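Local coordinates for restriction endonuclease Hpy99I (PDB 3GOX), which cuts double-stranded DNA at a pseudopalindromic target sequence as a zinc-containing type II restriction endonuclease of the beta-beta-alpha-Me class, at residues Ile35-Val38 / Ala43-Leu46. Numbering follows the deposited sequence. Where two conformers were deposited one is given.
Sequences IRAV and AMVL
Arg36 and Ala37 both turn their backbone N-H groups to the carbonyl oxygen of Met44, so that two residues of one strand face a single residue of the other. The bond from Arg36 N to Met44 O is short, 2.8 Å, and nearly straight, with 167° at the hydrogen; the second, from Ala37 N to the same Met44 O, is weak at 3.3 Å. In return Met44 N donates to Ala37 O over 2.9 Å, and the CA of Ala43 adds a CA-H...O contact to that oxygen.

Apolar packing divides between the two faces of the sheet. On one, Ile35 has CG1 beside its backbone N, and a further bend at chi2 brings CD1 within 3.7 Å of Val45 CG2 and 3.9 Å of Ala43 CB. Val18 of strand 17-20 touches both Ile35 and Val45, extending this buried patch. On the other face, Ala37 CB rests 3.9 Å from Met44 CB, while the bent methionine chain reaches Leu53 and Arg55 of strand 52-57.

Arg36 takes a course of its own: its side chain crosses that of Leu46 obliquely, CG lying 3.9 Å from Leu46 CB and the guanidinium passing Leu46 CD2 at a slant. It also packs on Val137 of the second subunit.

Phi/psi of -110/-24° at Arg36 and the one-residue register shift between the Ile35-Val45 and Ala37-Met44 pairs identify a classic beta bulge, here in the hairpin of strands 32-39 and 42-47 within the SH3-like domain.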
loop_
_atom_site.group_PDB
_atom_site.type_symbol
_atom_site.label_atom_id
_atom_site.label_comp_id
_atom_site.label_asym_id
_atom_site.label_seq_id
_atom_site.Cartn_x
_atom_site.Cartn_y
_atom_site.Cartn_z
ATOM N N ILE A 35 -26.703 17.052 2.113
ATOM C CA ILE A 35 -27.823 17.685 2.799
ATOM C C ILE A 35 -28.140 16.921 4.079
ATOM O O ILE A 35 -28.369 15.712 4.030
ATOM C CB ILE A 35 -29.075 17.711 1.893
ATOM C CG1 ILE A 35 -28.763 18.425 0.571
ATOM C CG2 ILE A 35 -30.282 18.334 2.625
ATOM C CD1 ILE A 35 -28.281 19.799 0.748
ATOM N N ARG A 36 -28.143 17.630 5.218
ATOM C CA ARG A 36 -28.344 17.035 6.538
ATOM C C ARG A 36 -29.675 17.378 7.188
ATOM O O ARG A 36 -30.129 16.672 8.086
ATOM C CB ARG A 36 -27.191 17.435 7.483
ATOM C CG ARG A 36 -25.813 16.901 7.082
ATOM C CD ARG A 36 -25.782 15.398 6.768
ATOM N NE ARG A 36 -24.568 14.756 7.246
ATOM C CZ ARG A 36 -24.172 13.541 6.890
ATOM N NH1 ARG A 36 -24.870 12.842 6.001
ATOM N NH2 ARG A 36 -23.053 13.038 7.410
ATOM N N ALA A 37 -30.260 18.495 6.771
ATOM C CA ALA A 37 -31.621 18.846 7.159
ATOM C C ALA A 37 -32.186 19.774 6.102
ATOM O O ALA A 37 -31.448 20.442 5.402
ATOM C CB ALA A 37 -31.646 19.507 8.548
ATOM N N VAL A 38 -33.514 19.787 6.009
ATOM C CA VAL A 38 -34.243 20.642 5.079
ATOM C C VAL A 38 -35.222 21.524 5.855
ATOM O O VAL A 38 -35.985 21.035 6.692
ATOM C CB VAL A 38 -35.023 19.805 4.030
ATOM C CG1 VAL A 38 -35.864 20.710 3.134
ATOM C CG2 VAL A 38 -34.070 18.940 3.192
ATOM N N ALA A 43 -31.341 24.572 3.343
ATOM C CA ALA A 43 -30.845 23.274 3.752
ATOM C C ALA A 43 -29.700 23.501 4.715
ATOM O O ALA A 43 -28.966 24.497 4.600
ATOM C CB ALA A 43 -30.366 22.500 2.539
ATOM N N MET A 44 -29.553 22.576 5.652
ATOM C CA MET A 44 -28.328 22.453 6.440
ATOM C C MET A 44 -27.427 21.503 5.677
ATOM O O MET A 44 -27.802 20.351 5.457
ATOM C CB MET A 44 -28.614 21.903 7.825
ATOM C CG MET A 44 -29.498 22.801 8.665
ATOM S SD MET A 44 -28.767 24.446 8.960
ATOM C CE MET A 44 -27.180 24.048 9.685
ATOM N N VAL A 45 -26.270 22.002 5.233
ATOM C CA VAL A 45 -25.367 21.245 4.369
ATOM C C VAL A 45 -24.066 20.978 5.123
ATOM O O VAL A 45 -23.483 21.899 5.683
ATOM C CB VAL A 45 -25.017 22.053 3.107
ATOM C CG1 VAL A 45 -24.087 21.253 2.195
ATOM C CG2 VAL A 45 -26.255 22.474 2.349
ATOM N N LEU A 46 -23.624 19.729 5.140
ATOM C CA LEU A 46 -22.263 19.405 5.635
ATOM C C LEU A 46 -21.325 19.463 4.458
ATOM O O LEU A 46 -21.362 18.586 3.572
ATOM C CB LEU A 46 -22.200 18.013 6.275
ATOM C CG LEU A 46 -20.806 17.581 6.728
ATOM C CD1 LEU A 46 -20.264 18.537 7.773
ATOM C CD2 LEU A 46 -20.852 16.171 7.285
#